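Local coordinates for protein tungsten formylmethanofuran dehydrogenase subunit E (PDB 3D00) that binds zinc through a C-terminal treble-clef finger and belongs to the FmdE family, implicated in microbial methanogenesis, its own precise role being unsettled, at residues Y50-E55 with V87-K92; G97-L102 with R146-K151. All coordinates share one frame; numbering follows the deposited sequence. Where two conformers were deposited one is given.

Contact 1: residues Y50-E55 with V87-K92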
ATOM      1  N   TYR A  50      -3.789 -11.923  12.105  1.00 42.68           N
ATOM      2  CA  TYR A  50      -2.581 -11.153  12.256  1.00 39.48           C
ATOM      3  C   TYR A  50      -2.634  -9.881  11.425  1.00 39.39           C
ATOM      4  O   TYR A  50      -3.230  -9.856  10.355  1.00 39.37           O
ATOM      5  CB  TYR A  50      -1.360 -12.037  11.913  1.00 37.71           C
ATOM      6  CG  TYR A  50      -1.265 -12.598  10.489  1.00 36.41           C
ATOM      7  CD1 TYR A  50      -0.788 -11.822   9.465  1.00 37.14           C
ATOM      8  CD2 TYR A  50      -1.608 -13.911  10.197  1.00 35.95           C
ATOM      9  CE1 TYR A  50      -0.688 -12.294   8.191  1.00 36.38           C
ATOM     10  CE2 TYR A  50      -1.487 -14.411   8.914  1.00 35.93           C
ATOM     11  CZ  TYR A  50      -1.030 -13.574   7.913  1.00 36.60           C
ATOM     12  OH  TYR A  50      -0.876 -13.995   6.613  1.00 36.98           O
ATOM     13  N   ASP A  51      -2.018  -8.828  11.942  1.00 39.03           N
ATOM     14  CA  ASP A  51      -1.684  -7.667  11.139  1.00 38.61           C
ATOM     15  C   ASP A  51      -0.221  -7.700  10.667  1.00 35.92           C
ATOM     16  O   ASP A  51       0.563  -8.504  11.103  1.00 34.56           O
ATOM     17  CB  ASP A  51      -2.012  -6.367  11.910  1.00 40.03           C
ATOM     18  CG  ASP A  51      -3.521  -5.988  11.851  1.00 41.80           C
ATOM     19  OD1 ASP A  51      -4.348  -6.787  11.366  1.00 40.66           O
ATOM     20  OD2 ASP A  51      -3.865  -4.863  12.288  1.00 43.83           O
ATOM     21  N   ALA A  52       0.153  -6.816   9.761  1.00 35.64           N
ATOM     22  CA  ALA A  52       1.534  -6.815   9.242  1.00 35.43           C
ATOM     23  C   ALA A  52       2.163  -5.424   9.337  1.00 35.46           C
ATOM     24  O   ALA A  52       1.468  -4.446   9.273  1.00 34.30           O
ATOM     25  CB  ALA A  52       1.525  -7.320   7.813  1.00 35.97           C
ATOM     26  N   ILE A  53       3.474  -5.360   9.514  1.00 37.94           N
ATOM     27  CA  ILE A  53       4.244  -4.116   9.434  1.00 39.72           C
ATOM     28  C   ILE A  53       5.437  -4.328   8.524  1.00 40.86           C
ATOM     29  O   ILE A  53       6.188  -5.291   8.724  1.00 40.07           O
ATOM     30  CB  ILE A  53       4.809  -3.664  10.814  1.00 41.91           C
ATOM     31  CG1 ILE A  53       3.748  -3.020  11.678  1.00 42.74           C
ATOM     32  CG2 ILE A  53       5.910  -2.609  10.649  1.00 43.04           C
ATOM     33  CD1 ILE A  53       3.897  -3.441  13.053  1.00 43.91           C
ATOM     34  N   CYS A  54       5.593  -3.477   7.499  1.00 39.08           N
ATOM     35  CA  CYS A  54       6.832  -3.426   6.705  1.00 39.32           C
ATOM     36  C   CYS A  54       7.614  -2.205   7.092  1.00 38.41           C
ATOM     37  O   CYS A  54       7.026  -1.159   7.208  1.00 40.35           O
ATOM     38  CB  CYS A  54       6.547  -3.299   5.221  1.00 39.76           C
ATOM     39  SG  CYS A  54       5.851  -4.769   4.578  1.00 45.74           S
ATOM     40  N   GLU A  55       8.930  -2.342   7.257  1.00 37.21           N
ATOM     41  CA  GLU A  55       9.784  -1.274   7.698  1.00 37.14           C
ATOM     42  C   GLU A  55      10.487  -0.605   6.551  1.00 37.53           C
ATOM     43  O   GLU A  55      11.379   0.211   6.749  1.00 39.26           O
ATOM     44  CB  GLU A  55      10.784  -1.791   8.716  1.00 39.09           C
ATOM     45  CG  GLU A  55      10.109  -2.627   9.746  1.00 39.15           C
ATOM     46  CD  GLU A  55      10.988  -3.075  10.873  1.00 39.71           C
ATOM     47  OE1 GLU A  55      12.134  -2.622  11.040  1.00 37.77           O
ATOM     48  OE2 GLU A  55      10.468  -3.902  11.626  1.00 42.62           O
ATOM     49  N   VAL A  87       9.948  -7.321   7.856  1.00 39.87           N
ATOM     50  CA  VAL A  87       8.498  -7.363   8.000  1.00 37.91           C
ATOM     51  C   VAL A  87       8.218  -8.051   9.324  1.00 36.44           C
ATOM     52  O   VAL A  87       8.952  -8.944   9.704  1.00 37.14           O
ATOM     53  CB  VAL A  87       7.832  -8.194   6.825  1.00 37.74           C
ATOM     54  CG1 VAL A  87       8.534  -9.587   6.670  1.00 36.86           C
ATOM     55  CG2 VAL A  87       6.299  -8.375   7.058  1.00 37.14           C
ATOM     56  N   SER A  88       7.187  -7.592  10.030  1.00 35.20           N
ATOM     57  CA  SER A  88       6.647  -8.327  11.150  0.50 35.35           C
ATOM     58  C   SER A  88       5.188  -8.634  10.889  1.00 35.21           C
ATOM     59  O   SER A  88       4.453  -7.829  10.257  1.00 36.61           O
ATOM     60  CB  SER A  88       6.800  -7.565  12.461  0.50 35.32           C
ATOM     61  OG  SER A  88       5.988  -6.422  12.480  0.50 34.80           O
ATOM     62  N   LEU A  89       4.785  -9.818  11.348  1.00 34.81           N
ATOM     63  CA  LEU A  89       3.394 -10.242  11.393  1.00 33.72           C
ATOM     64  C   LEU A  89       3.057 -10.387  12.873  1.00 34.11           C
ATOM     65  O   LEU A  89       3.850 -10.945  13.616  1.00 33.84           O
ATOM     66  CB  LEU A  89       3.206 -11.557  10.632  1.00 32.04           C
ATOM     67  CG  LEU A  89       3.564 -11.495   9.132  1.00 32.65           C
ATOM     68  CD1 LEU A  89       3.227 -12.794   8.511  1.00 30.06           C
ATOM     69  CD2 LEU A  89       2.885 -10.380   8.366  1.00 32.13           C
ATOM     70  N   TYR A  90       1.943  -9.833  13.335  1.00 33.75           N
ATOM     71  CA  TYR A  90       1.641  -9.885  14.746  1.00 35.91           C
ATOM     72  C   TYR A  90       0.168 -10.175  15.036  1.00 36.15           C
ATOM     73  O   TYR A  90      -0.691  -9.866  14.220  1.00 35.15           O
ATOM     74  CB  TYR A  90       2.112  -8.623  15.447  1.00 37.62           C
ATOM     75  CG  TYR A  90       1.462  -7.369  14.969  1.00 38.81           C
ATOM     76  CD1 TYR A  90       1.961  -6.687  13.856  1.00 38.20           C
ATOM     77  CD2 TYR A  90       0.341  -6.848  15.620  1.00 39.31           C
ATOM     78  CE1 TYR A  90       1.378  -5.517  13.411  1.00 38.11           C
ATOM     79  CE2 TYR A  90      -0.289  -5.664  15.152  1.00 39.12           C
ATOM     80  CZ  TYR A  90       0.247  -5.005  14.058  1.00 39.20           C
ATOM     81  OH  TYR A  90      -0.346  -3.853  13.580  1.00 39.48           O
ATOM     82  N   ASP A  91      -0.099 -10.805  16.186  1.00 36.19           N
ATOM     83  CA  ASP A  91      -1.476 -11.058  16.657  1.00 37.42           C
ATOM     84  C   ASP A  91      -2.162  -9.706  16.899  1.00 39.10           C
ATOM     85  O   ASP A  91      -1.693  -8.889  17.689  1.00 39.21           O
ATOM     86  CB  ASP A  91      -1.480 -11.886  17.947  1.00 37.39           C
ATOM     87  CG  ASP A  91      -2.880 -12.414  18.334  1.00 38.11           C
ATOM     88  OD1 ASP A  91      -3.862 -11.644  18.302  1.00 37.38           O
ATOM     89  OD2 ASP A  91      -2.997 -13.620  18.697  1.00 38.36           O
ATOM     90  N   LYS A  92      -3.269  -9.491  16.199  1.00 40.48           N
ATOM     91  CA  LYS A  92      -4.020  -8.240  16.270  1.00 43.31           C
ATOM     92  C   LYS A  92      -4.565  -7.922  17.658  1.00 42.22           C
ATOM     93  O   LYS A  92      -4.758  -6.758  17.987  1.00 42.54           O
ATOM     94  CB  LYS A  92      -5.188  -8.327  15.305  1.00 45.27           C
ATOM     95  CG  LYS A  92      -5.680  -7.012  14.897  1.00 48.13           C
ATOM     96  CD  LYS A  92      -6.727  -7.177  13.842  1.00 49.37           C
ATOM     97  CE  LYS A  92      -6.984  -5.880  13.128  1.00 50.11           C
ATOM     98  NZ  LYS A  92      -6.940  -6.112  11.666  1.00 51.53           N
TER
HETATM   99  O   HOH W   1      -0.126  -3.015  11.037  1.00 33.69           O
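Asp51 and Tyr90 pack against each other on the sheet face they share with Ile53 and Ser88. The Asp51 CB methylene sits over one face of the phenol ring, 3.9 Å from its centroid, as a CH-pi contact. Tyr90 CG lies between its own backbone N and carbonyl carbon (chi1 62°), which starts the ring toward strand 50-54. Ile53 crosses that ring at about a right angle and brings CD1 to within 3.3 Å of Tyr90 CE1. Beyond the ring, one water bonds Tyr90 OH at 2.7 Å and donates to Ala52 O. An alanine in place of Tyr90 would probably open a gap beside Asp51 CB and Ile53 CD1 and leave this water without its hydroxyl partner.

The other face is closely packed too: Leu89 CD2 presses on Ala52 CB at 3.4 Å, tighter than usual van der Waals contact. Tyr50 and Leu89 run side by side, with CE1 of Tyr50 4.0 Å from CD1 of Leu89. Helices 28-42 and 60-67 cover this side. Between the faces, paired backbone bonds join Asp51 to Tyr90 and Ile53 to Ser88; that from Ile53 N to Ser88 O is 2.8 Å long and nearly straight (166°). In one of its two conformers, Ser88 OG hydrogen-bonds Tyr190 OH of the second subunit.

The end of the pair near Lys92 is more open, this residue being partly exposed. Its NZ approaches Asp51 OD1 at 2.7 Å as a salt bridge, although the placement of NZ is uncertain; a cation-pi contact with Trp76 shares this uncertainty. The two strands form an antiparallel pair inside a mixed five-strand sheet backed by helices, the alpha+beta core domain of the FmdE family.

Contact 2: residues G97-L102 with R146-K151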
ATOM      1  N   GLY A  97       4.198 -10.923  18.057  1.00 37.07           N
ATOM      2  CA  GLY A  97       4.457 -11.398  16.689  1.00 35.99           C
ATOM      3  C   GLY A  97       5.893 -11.772  16.425  1.00 35.76           C
ATOM      4  O   GLY A  97       6.673 -11.977  17.338  1.00 33.92           O
ATOM      5  N   VAL A  98       6.241 -11.825  15.140  1.00 36.79           N
ATOM      6  CA  VAL A  98       7.568 -12.219  14.715  1.00 35.52           C
ATOM      7  C   VAL A  98       8.041 -11.257  13.663  1.00 35.08           C
ATOM      8  O   VAL A  98       7.283 -10.885  12.812  1.00 33.52           O
ATOM      9  CB  VAL A  98       7.609 -13.685  14.173  1.00 36.16           C
ATOM     10  CG1 VAL A  98       7.189 -14.615  15.242  1.00 36.30           C
ATOM     11  CG2 VAL A  98       6.701 -13.876  12.994  1.00 35.99           C
ATOM     12  N   ARG A  99       9.307 -10.864  13.770  1.00 34.33           N
ATOM     13  CA  ARG A  99       9.938 -10.014  12.803  1.00 34.28           C
ATOM     14  C   ARG A  99      10.947 -10.821  12.034  1.00 34.76           C
ATOM     15  O   ARG A  99      11.713 -11.596  12.628  1.00 31.63           O
ATOM     16  CB  ARG A  99      10.668  -8.900  13.504  1.00 34.24           C
ATOM     17  CG  ARG A  99      11.289  -7.897  12.584  1.00 35.61           C
ATOM     18  CD  ARG A  99      11.943  -6.855  13.493  1.00 36.34           C
ATOM     19  NE  ARG A  99      12.488  -5.753  12.735  1.00 36.76           N
ATOM     20  CZ  ARG A  99      13.750  -5.618  12.409  1.00 36.07           C
ATOM     21  NH1 ARG A  99      14.620  -6.518  12.797  1.00 38.09           N
ATOM     22  NH2 ARG A  99      14.124  -4.584  11.667  1.00 37.29           N
ATOM     23  N   VAL A 100      10.963 -10.607  10.713  1.00 35.52           N
ATOM     24  CA  VAL A 100      11.867 -11.293   9.824  1.00 35.59           C
ATOM     25  C   VAL A 100      12.635 -10.260   9.044  1.00 37.07           C
ATOM     26  O   VAL A 100      12.076  -9.295   8.546  1.00 35.70           O
ATOM     27  CB  VAL A 100      11.144 -12.247   8.823  1.00 35.20           C
ATOM     28  CG1 VAL A 100      12.189 -13.002   8.005  1.00 35.09           C
ATOM     29  CG2 VAL A 100      10.231 -13.196   9.551  1.00 34.84           C
ATOM     30  N   PHE A 101      13.929 -10.501   8.938  1.00 38.15           N
ATOM     31  CA  PHE A 101      14.813  -9.638   8.248  1.00 39.45           C
ATOM     32  C   PHE A 101      15.978 -10.426   7.631  1.00 42.86           C
ATOM     33  O   PHE A 101      16.154 -11.626   7.889  1.00 41.59           O
ATOM     34  CB  PHE A 101      15.305  -8.551   9.225  1.00 37.23           C
ATOM     35  CG  PHE A 101      16.047  -9.066  10.449  1.00 37.40           C
ATOM     36  CD1 PHE A 101      15.365  -9.554  11.529  1.00 37.49           C
ATOM     37  CD2 PHE A 101      17.420  -9.011  10.513  1.00 37.66           C
ATOM     38  CE1 PHE A 101      16.045  -9.983  12.657  1.00 38.27           C
ATOM     39  CE2 PHE A 101      18.119  -9.442  11.642  1.00 38.05           C
ATOM     40  CZ  PHE A 101      17.422  -9.925  12.710  1.00 37.18           C
ATOM     41  N   LEU A 102      16.760  -9.740   6.808  1.00 47.02           N
ATOM     42  CA  LEU A 102      17.916 -10.341   6.159  1.00 51.26           C
ATOM     43  C   LEU A 102      19.149 -10.315   7.076  1.00 51.86           C
ATOM     44  O   LEU A 102      19.431  -9.323   7.743  1.00 51.28           O
ATOM     45  CB  LEU A 102      18.211  -9.655   4.823  1.00 53.11           C
ATOM     46  CG  LEU A 102      17.544 -10.255   3.577  1.00 54.05           C
ATOM     47  CD1 LEU A 102      16.101 -10.452   3.893  1.00 53.58           C
ATOM     48  CD2 LEU A 102      17.740  -9.367   2.321  1.00 53.58           C
ATOM     49  N   ARG A 146      12.921 -12.971  14.785  1.00 39.92           N
ATOM     50  CA  ARG A 146      12.984 -12.608  16.188  1.00 40.53           C
ATOM     51  C   ARG A 146      11.583 -12.383  16.695  1.00 38.94           C
ATOM     52  O   ARG A 146      10.807 -11.752  16.013  1.00 37.84           O
ATOM     53  CB  ARG A 146      13.789 -11.323  16.340  1.00 43.81           C
ATOM     54  CG  ARG A 146      13.540 -10.610  17.622  1.00 47.03           C
ATOM     55  CD  ARG A 146      14.694  -9.733  17.995  1.00 51.16           C
ATOM     56  NE  ARG A 146      14.829  -8.612  17.063  1.00 53.77           N
ATOM     57  CZ  ARG A 146      15.919  -8.340  16.323  1.00 54.29           C
ATOM     58  NH1 ARG A 146      17.024  -9.093  16.361  1.00 53.90           N
ATOM     59  NH2 ARG A 146      15.887  -7.270  15.535  1.00 54.57           N
ATOM     60  N   ASN A 147      11.256 -12.907  17.869  1.00 37.52           N
ATOM     61  CA  ASN A 147       9.999 -12.563  18.526  1.00 38.11           C
ATOM     62  C   ASN A 147       9.942 -11.086  18.919  1.00 38.86           C
ATOM     63  O   ASN A 147      10.920 -10.527  19.458  1.00 39.44           O
ATOM     64  CB  ASN A 147       9.783 -13.444  19.764  1.00 39.66           C
ATOM     65  CG  ASN A 147       9.693 -14.903  19.406  1.00 39.85           C
ATOM     66  OD1 ASN A 147       9.241 -15.241  18.292  1.00 39.98           O
ATOM     67  ND2 ASN A 147      10.133 -15.780  20.323  1.00 40.88           N
ATOM     68  N   VAL A 148       8.793 -10.455  18.656  1.00 37.69           N
ATOM     69  CA  VAL A 148       8.584  -9.057  19.004  1.00 37.35           C
ATOM     70  C   VAL A 148       7.207  -8.844  19.641  1.00 35.86           C
ATOM     71  O   VAL A 148       6.300  -9.639  19.457  1.00 35.21           O
ATOM     72  CB  VAL A 148       8.763  -8.118  17.758  1.00 36.96           C
ATOM     73  CG1 VAL A 148      10.181  -8.205  17.207  1.00 37.15           C
ATOM     74  CG2 VAL A 148       7.699  -8.385  16.654  1.00 36.15           C
ATOM     75  N   LYS A 149       7.064  -7.759  20.385  1.00 36.20           N
ATOM     76  CA  LYS A 149       5.756  -7.276  20.801  1.00 35.37           C
ATOM     77  C   LYS A 149       5.634  -5.798  20.434  1.00 37.06           C
ATOM     78  O   LYS A 149       6.540  -4.994  20.661  1.00 35.68           O
ATOM     79  CB  LYS A 149       5.560  -7.476  22.281  1.00 35.22           C
ATOM     80  CG  LYS A 149       4.204  -7.029  22.825  1.00 36.41           C
ATOM     81  N   LEU A 150       4.507  -5.449  19.827  1.00 39.06           N
ATOM     82  CA  LEU A 150       4.300  -4.094  19.361  1.00 40.42           C
ATOM     83  C   LEU A 150       4.109  -3.127  20.543  1.00 39.68           C
ATOM     84  O   LEU A 150       3.618  -3.502  21.610  1.00 38.83           O
ATOM     85  CB  LEU A 150       3.128  -4.025  18.361  1.00 42.13           C
ATOM     86  CG  LEU A 150       3.476  -4.462  16.935  1.00 43.52           C
ATOM     87  CD1 LEU A 150       4.320  -3.408  16.204  1.00 44.15           C
ATOM     88  CD2 LEU A 150       4.206  -5.841  16.866  1.00 44.12           C
ATOM     89  N   LYS A 151       4.555  -1.891  20.326  1.00 40.82           N
ATOM     90  CA  LYS A 151       4.314  -0.772  21.244  1.00 43.50           C
ATOM     91  C   LYS A 151       2.809  -0.492  21.320  1.00 44.75           C
ATOM     92  O   LYS A 151       2.128  -0.607  20.318  1.00 45.93           O
ATOM     93  CB  LYS A 151       5.080   0.490  20.776  1.00 43.01           C
ATOM     94  CG  LYS A 151       6.572   0.540  21.217  1.00 43.11           C
ATOM     95  CD  LYS A 151       7.348   1.705  20.587  1.00 42.82           C
ATOM     96  CE  LYS A 151       8.863   1.597  20.882  1.00 43.39           C
TER
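The Arg146 guanidinium has Phe101 over one face, with CE1 3.6 Å above the plane and offset toward the rim; ring and guanidinium planes are 38° apart. Arg99 approaches the same group obliquely, its guanidinium turned 12° from that of Arg146. Arg99 NH1 and Arg146 NH2 stand 3.1 Å apart, two donors of like charge that cannot bond each other. Glu171 of the second subunit probably offsets this repulsion: its OE2 forms a salt bridge with Arg99 NH1 and a long, weak ion pair with Arg146 NH2. The Arg99 chain is extended from CG to NE, whereas Arg146 bends at chi3 (68°), which turns NE toward the Arg99 guanidinium.

Beneath these side chains, strand 143-149 adds antiparallel to strand 96-102 and forms one edge strand, within this chain, of the five-strand FmdE sheet. Paired backbone bonds join Gly97 to Val148 and Arg99 to Arg146. Arg99 N to Arg146 O is 2.8 Å long and practically straight, while Val148 N lies above the carbonyl plane of Gly97. Val148 CG1 rests on Arg99 CB at 3.8 Å, and its CG2 lies against the backbone of side-chain-less Gly97. On the reverse face, Asn147 OD1 meets Val98 CG1 at 3.7 Å.

How the contacts relate
Contacts 1 and 2 are the strand pairings on either side of the pairing between strands 86-91 and 96-102, within one antiparallel run; in that middle pairing Val87 O probably accepts a hydrogen bond from Val100 N. Contact 1 is the buried one, its centre about 8 Å from the centre of the chain, and relies on aromatic and aliphatic packing. Contact 2, its centre about 13 Å from the chain centre, is only partly buried, and its side-chain chemistry centres on two arginines. Charge links them through Glu55 OE1, which forms a salt bridge with Arg99 NH2, while Ile53 CD1 packs on Leu150 CD1. Both touch the second subunit, the outer pairing through more residues than the inner.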